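Local structure of exosome complex component Rrp42 (Pyrococcus abyssi, 2PO1) at residues 16-21 with 26-31; 198-203 with 210-215. The protein is probably a non-catalytic component of the archaeal exosome, the RNA-degrading complex, in which it helps to structure the active site of the Rrp41 subunit. All coordinates share one frame; numbering follows the deposited sequence.

Interaction 1 (16-21 with 26-31)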
loop_
_atom_site.group_PDB
_atom_site.type_symbol
_atom_site.label_atom_id
_atom_site.label_comp_id
_atom_site.label_asym_id
_atom_site.label_seq_id
_atom_site.Cartn_x
_atom_site.Cartn_y
_atom_site.Cartn_z
ATOM N N ASP C 16 -39.085 2.001 11.381
ATOM C CA ASP C 16 -40.343 2.149 12.057
ATOM C C ASP C 16 -41.158 0.915 11.886
ATOM O O ASP C 16 -41.833 0.492 12.810
ATOM C CB ASP C 16 -41.072 3.363 11.540
ATOM C CG ASP C 16 -40.457 4.648 12.032
ATOM O OD1 ASP C 16 -40.297 5.586 11.233
ATOM O OD2 ASP C 16 -40.148 4.725 13.228
ATOM N N HIS C 17 -41.080 0.311 10.708
ATOM C CA HIS C 17 -41.847 -0.879 10.490
ATOM C C HIS C 17 -41.299 -2.036 11.313
ATOM O O HIS C 17 -42.049 -2.752 11.987
ATOM C CB HIS C 17 -41.854 -1.270 9.029
ATOM C CG HIS C 17 -42.695 -2.472 8.763
ATOM N ND1 HIS C 17 -43.989 -2.582 9.225
ATOM C CD2 HIS C 17 -42.425 -3.625 8.108
ATOM C CE1 HIS C 17 -44.493 -3.744 8.850
ATOM N NE2 HIS C 17 -43.561 -4.400 8.179
ATOM N N ILE C 18 -39.988 -2.208 11.224
ATOM C CA ILE C 18 -39.284 -3.192 12.042
ATOM C C ILE C 18 -39.504 -2.971 13.565
ATOM O O ILE C 18 -39.881 -3.906 14.243
ATOM C CB ILE C 18 -37.856 -3.343 11.596
ATOM C CG1 ILE C 18 -37.843 -3.866 10.153
ATOM C CG2 ILE C 18 -37.073 -4.254 12.499
ATOM C CD1 ILE C 18 -36.440 -3.949 9.551
ATOM N N ILE C 19 -39.332 -1.758 14.088
ATOM C CA ILE C 19 -39.578 -1.559 15.514
ATOM C C ILE C 19 -40.983 -1.915 15.920
ATOM O O ILE C 19 -41.181 -2.571 16.937
ATOM C CB ILE C 19 -39.257 -0.143 15.983
ATOM C CG1 ILE C 19 -37.784 -0.058 16.396
ATOM C CG2 ILE C 19 -40.138 0.260 17.173
ATOM C CD1 ILE C 19 -37.354 1.388 16.572
ATOM N N ASN C 20 -41.970 -1.497 15.122
ATOM C CA ASN C 20 -43.343 -1.687 15.467
ATOM C C ASN C 20 -43.707 -3.140 15.395
ATOM O O ASN C 20 -44.409 -3.621 16.265
ATOM C CB ASN C 20 -44.268 -0.823 14.595
ATOM C CG ASN C 20 -44.163 0.648 14.923
ATOM O OD1 ASN C 20 -43.241 1.058 15.637
ATOM N ND2 ASN C 20 -45.089 1.470 14.390
ATOM N N LEU C 21 -43.270 -3.835 14.356
ATOM C CA LEU C 21 -43.459 -5.268 14.316
ATOM C C LEU C 21 -42.864 -5.901 15.567
ATOM O O LEU C 21 -43.498 -6.745 16.195
ATOM C CB LEU C 21 -42.782 -5.886 13.104
ATOM C CG LEU C 21 -43.616 -6.121 11.857
ATOM C CD1 LEU C 21 -42.781 -6.794 10.815
ATOM C CD2 LEU C 21 -44.804 -6.947 12.152
ATOM N N LYS C 26 -43.092 -9.554 16.624
ATOM C CA LYS C 26 -42.953 -10.059 15.276
ATOM C C LYS C 26 -41.739 -9.518 14.590
ATOM O O LYS C 26 -41.262 -8.440 14.925
ATOM C CB LYS C 26 -44.195 -9.751 14.455
ATOM C CG LYS C 26 -45.408 -10.487 14.945
ATOM C CD LYS C 26 -46.640 -10.066 14.163
ATOM C CE LYS C 26 -47.491 -11.306 13.906
ATOM N NZ LYS C 26 -48.792 -10.841 13.280
ATOM N N ARG C 27 -41.236 -10.293 13.645
ATOM C CA ARG C 27 -40.102 -9.880 12.821
ATOM C C ARG C 27 -40.577 -9.864 11.386
ATOM O O ARG C 27 -41.609 -10.449 11.080
ATOM C CB ARG C 27 -38.900 -10.817 13.019
ATOM C CG ARG C 27 -38.357 -10.760 14.419
ATOM C CD ARG C 27 -37.346 -11.869 14.625
ATOM N NE ARG C 27 -36.052 -11.526 14.092
ATOM C CZ ARG C 27 -34.962 -12.289 14.229
ATOM N NH1 ARG C 27 -33.815 -11.874 13.745
ATOM N NH2 ARG C 27 -35.036 -13.450 14.863
ATOM N N ILE C 28 -39.864 -9.161 10.517
ATOM C CA ILE C 28 -40.387 -8.959 9.186
ATOM C C ILE C 28 -40.609 -10.258 8.440
ATOM O O ILE C 28 -41.425 -10.288 7.560
ATOM C CB ILE C 28 -39.535 -8.007 8.309
ATOM C CG1 ILE C 28 -38.064 -8.238 8.517
ATOM C CG2 ILE C 28 -39.942 -6.562 8.553
ATOM C CD1 ILE C 28 -37.162 -7.721 7.346
ATOM N N ASP C 29 -39.865 -11.309 8.770
ATOM C CA ASP C 29 -39.969 -12.575 8.059
ATOM C C ASP C 29 -40.673 -13.625 8.889
ATOM O O ASP C 29 -40.566 -14.809 8.610
ATOM C CB ASP C 29 -38.579 -13.093 7.697
ATOM C CG ASP C 29 -37.709 -13.300 8.921
ATOM O OD1 ASP C 29 -36.583 -13.816 8.778
ATOM O OD2 ASP C 29 -38.165 -12.953 10.042
ATOM N N ASP C 30 -41.355 -13.190 9.939
ATOM C CA ASP C 30 -42.178 -14.070 10.731
ATOM C C ASP C 30 -41.394 -15.013 11.633
ATOM O O ASP C 30 -41.963 -15.914 12.251
ATOM C CB ASP C 30 -43.141 -14.867 9.835
ATOM C CG ASP C 30 -44.147 -13.972 9.119
ATOM O OD1 ASP C 30 -44.237 -14.038 7.868
ATOM O OD2 ASP C 30 -44.817 -13.173 9.804
ATOM N N ARG C 31 -40.105 -14.794 11.731
ATOM C CA ARG C 31 -39.283 -15.520 12.674
ATOM C C ARG C 31 -39.558 -15.081 14.095
ATOM O O ARG C 31 -39.989 -13.941 14.301
ATOM C CB ARG C 31 -37.837 -15.189 12.400
ATOM C CG ARG C 31 -37.184 -16.071 11.427
ATOM C CD ARG C 31 -35.737 -15.815 11.619
ATOM N NE ARG C 31 -35.306 -14.550 11.038
ATOM C CZ ARG C 31 -34.118 -14.017 11.280
ATOM N NH1 ARG C 31 -33.255 -14.645 12.070
ATOM N NH2 ARG C 31 -33.740 -12.899 10.659
HETATM O O HOH W 1 -39.566 -6.712 13.526
#

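Interaction 2 (198-203 with 210-215)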
loop_
_atom_site.group_PDB
_atom_site.type_symbol
_atom_site.label_atom_id
_atom_site.label_comp_id
_atom_site.label_asym_id
_atom_site.label_seq_id
_atom_site.Cartn_x
_atom_site.Cartn_y
_atom_site.Cartn_z
ATOM N N PRO C 198 -20.485 -18.861 16.906
ATOM C CA PRO C 198 -20.919 -17.562 17.438
ATOM C C PRO C 198 -22.408 -17.483 17.300
ATOM O O PRO C 198 -22.980 -17.947 16.284
ATOM C CB PRO C 198 -20.265 -16.521 16.520
ATOM C CG PRO C 198 -19.490 -17.274 15.506
ATOM C CD PRO C 198 -19.965 -18.735 15.528
ATOM N N VAL C 199 -23.050 -16.953 18.335
ATOM C CA VAL C 199 -24.427 -16.589 18.158
ATOM C C VAL C 199 -24.548 -15.094 18.350
ATOM O O VAL C 199 -24.015 -14.572 19.301
ATOM C CB VAL C 199 -25.288 -17.383 19.133
ATOM C CG1 VAL C 199 -26.669 -16.862 19.109
ATOM C CG2 VAL C 199 -25.222 -18.906 18.754
ATOM N N THR C 200 -25.252 -14.409 17.460
ATOM C CA THR C 200 -25.227 -12.960 17.421
ATOM C C THR C 200 -26.622 -12.406 17.534
ATOM O O THR C 200 -27.531 -12.931 16.957
ATOM C CB THR C 200 -24.550 -12.488 16.133
ATOM O OG1 THR C 200 -23.146 -12.738 16.240
ATOM C CG2 THR C 200 -24.787 -11.067 15.921
ATOM N N PHE C 201 -26.787 -11.392 18.376
ATOM C CA PHE C 201 -28.081 -10.733 18.598
ATOM C C PHE C 201 -27.994 -9.289 18.151
ATOM O O PHE C 201 -26.968 -8.642 18.369
ATOM C CB PHE C 201 -28.464 -10.757 20.098
ATOM C CG PHE C 201 -28.473 -12.142 20.686
ATOM C CD1 PHE C 201 -27.269 -12.807 20.968
ATOM C CD2 PHE C 201 -29.674 -12.794 20.921
ATOM C CE1 PHE C 201 -27.279 -14.116 21.466
ATOM C CE2 PHE C 201 -29.681 -14.103 21.430
ATOM C CZ PHE C 201 -28.488 -14.758 21.687
ATOM N N ALA C 202 -29.073 -8.777 17.558
ATOM C CA ALA C 202 -29.221 -7.341 17.305
ATOM C C ALA C 202 -30.087 -6.807 18.416
ATOM O O ALA C 202 -31.086 -7.400 18.742
ATOM C CB ALA C 202 -29.892 -7.119 15.979
ATOM N N LYS C 203 -29.675 -5.713 19.039
ATOM C CA LYS C 203 -30.576 -5.016 19.912
ATOM C C LYS C 203 -31.280 -3.966 19.069
ATOM O O LYS C 203 -30.631 -3.096 18.447
ATOM C CB LYS C 203 -29.821 -4.375 21.060
ATOM C CG LYS C 203 -30.656 -3.473 21.929
ATOM C CD LYS C 203 -29.987 -3.295 23.277
ATOM C CE LYS C 203 -30.841 -2.409 24.168
ATOM N NZ LYS C 203 -30.174 -2.321 25.498
ATOM N N VAL C 210 -32.142 -12.732 17.671
ATOM C CA VAL C 210 -30.987 -13.477 17.222
ATOM C C VAL C 210 -30.989 -13.560 15.693
ATOM O O VAL C 210 -32.050 -13.497 15.034
ATOM C CB VAL C 210 -30.940 -14.882 17.833
ATOM C CG1 VAL C 210 -31.967 -15.716 17.205
ATOM C CG2 VAL C 210 -29.583 -15.531 17.533
ATOM N N ASP C 211 -29.784 -13.679 15.145
ATOM C CA ASP C 211 -29.574 -13.813 13.707
ATOM C C ASP C 211 -30.300 -12.720 12.933
ATOM O O ASP C 211 -31.220 -13.023 12.182
ATOM C CB ASP C 211 -30.024 -15.177 13.229
ATOM C CG ASP C 211 -29.779 -15.397 11.758
ATOM O OD1 ASP C 211 -30.602 -16.118 11.162
ATOM O OD2 ASP C 211 -28.780 -14.875 11.205
ATOM N N PRO C 212 -29.812 -11.460 13.045
ATOM C CA PRO C 212 -30.454 -10.298 12.448
ATOM C C PRO C 212 -30.199 -10.383 10.958
ATOM O O PRO C 212 -29.102 -10.719 10.573
ATOM C CB PRO C 212 -29.665 -9.102 13.062
ATOM C CG PRO C 212 -28.340 -9.628 13.396
ATOM C CD PRO C 212 -28.558 -11.101 13.744
ATOM N N SER C 213 -31.211 -10.191 10.145
ATOM C CA SER C 213 -31.031 -10.082 8.693
ATOM C C SER C 213 -30.473 -8.686 8.447
ATOM O O SER C 213 -30.405 -7.867 9.363
ATOM C CB SER C 213 -32.373 -10.145 8.006
ATOM O OG SER C 213 -33.190 -9.062 8.463
ATOM N N LEU C 214 -30.132 -8.392 7.200
ATOM C CA LEU C 214 -29.564 -7.092 6.843
ATOM C C LEU C 214 -30.554 -6.006 7.197
ATOM O O LEU C 214 -30.182 -4.990 7.787
ATOM C CB LEU C 214 -29.330 -7.058 5.358
ATOM C CG LEU C 214 -28.109 -6.433 4.736
ATOM C CD1 LEU C 214 -28.542 -6.090 3.312
ATOM C CD2 LEU C 214 -27.559 -5.279 5.558
ATOM N N ASP C 215 -31.830 -6.234 6.881
ATOM C CA ASP C 215 -32.856 -5.235 7.159
ATOM C C ASP C 215 -32.904 -4.960 8.671
ATOM O O ASP C 215 -33.074 -3.834 9.068
ATOM C CB ASP C 215 -34.215 -5.722 6.700
ATOM C CG ASP C 215 -34.383 -5.618 5.196
ATOM O OD1 ASP C 215 -33.737 -4.717 4.588
ATOM O OD2 ASP C 215 -35.143 -6.439 4.640
#

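Interaction 1 (16-21 with 26-31)
The imidazole of His-17 is met at a slant by Ile-28, with Ile-28 CG2 lying 3.9 Å from His-17 CD2. The other flat groups belong to 26-31. Arg-27 and Arg-31 lay their guanidinium groups over one another, NH1 of Arg-27 sitting over one face of Arg-31, displaced toward the rim. Asp-29 CG lies at the edge of the Arg-31 guanidinium, in its plane, with the bonded OD1 somewhat tilted from it. Arg-31 NE gives a salt bridge to Asp-29 OD1 at 2.7 Å, on the syn lone pair. The backbone N of Arg-31 reaches Asp-29 OD2 from above the carboxylate plane, which makes an Asx turn. The carboxylate thus holds both the backbone N and the side chain of Arg-31.

Across the contact the packing is mostly apolar. CG1 of Ile-28 is wedged between backbone N and carbonyl carbon (chi1 40°), which leaves CG2 to face the helix. Ile-28 CG2 touches Leu-21 CD1 at 3.6 Å and Ile-18 CG1 at 3.8 Å. Leu-21 meets Ile-28 at about a right angle. Leu-21 CD2 rests on Lys-26 CB at 3.7 Å.

The arrangement is a helix-exit turn joined by a backbone bond, with the Asx turn in the loop that follows. Lys-26 N donates to Leu-21 O at 2.9 Å. A water donates to both Ile-18 O and Lys-26 O. Residues 27-30 form a type I beta turn.

Glu-216 OE2 and Val-210 O take Arg-27 NH1, and Asp-211 OD1 takes Arg-31 NH1, which probably offsets the nearness of the two positive charges. Ile-18 and Ile-28 both touch Asp-215. The contact therefore packs helix 13-23 and the loop leading to strand 39-43 against helix 214-219.

Interaction 2 (198-203 with 210-215)
Phe-201 and Val-210 are an antiparallel non-hydrogen-bonded pair, their CA atoms 4.2 Å apart, and next to it Asp-211 N donates to Thr-200 O at 3.0 Å with an angle of 158° at the hydrogen, after which the chain leaves the strand.

Val-210 has the largest share of the contact. Its CG2 stands anti to the backbone N (chi1 of CG1 73°) and lies over one face of the Phe-201 ring, toward the rim. Val-210 CG2 also touches Val-199 CG1 at 3.6 Å, and it approaches Thr-200 O at 3.4 Å. CB of Val-210 meets CE2 of Phe-201 at 3.9 Å. Further on, the Pro-212 ring packs on Ala-202, with Pro-212 CB against Ala-202 CB at 3.5 Å. All these residues are buried.

The polar groups turn to partners elsewhere: Thr-200 OG1 bonds to Thr-225 OG1, and Asp-211 OD2 holds a salt bridge to Arg-37. Ser-213 is the N-cap of helix 214-219, and with Glu-216, whose OE2 accepts from Ser-213 N, it forms a capping box that starts the helix.

This is the edge hairpin of the four-stranded antiparallel sheet in the second domain of an RNase PH family protein. Strand 197-204 lies between strand 207-210, at the sheet's edge within this chain, and strand 222-228, while Val-199 and Phe-201 touch the long helix 247-275.

From the N terminus, helix 13-23 comes first, and interaction 1 closes the short turn between its end and the loop at 26-31. The chain then builds the sheet that starts with strand 39-43 and much of the remaining fold. Interaction 2 opens only after that. It closes the hairpin of strands 197-204 and 207-210 and carries the chain on to helix 214-219. The two contacts run in series, neither nested nor crossed. They are still neighbours in space, with centres about 13 Å apart. Arg-27 and Arg-31 of the loop after helix 13-23 bind Val-210 and Asp-211, so helix 13-23 and that loop are joined to the hairpin and helix 214-219.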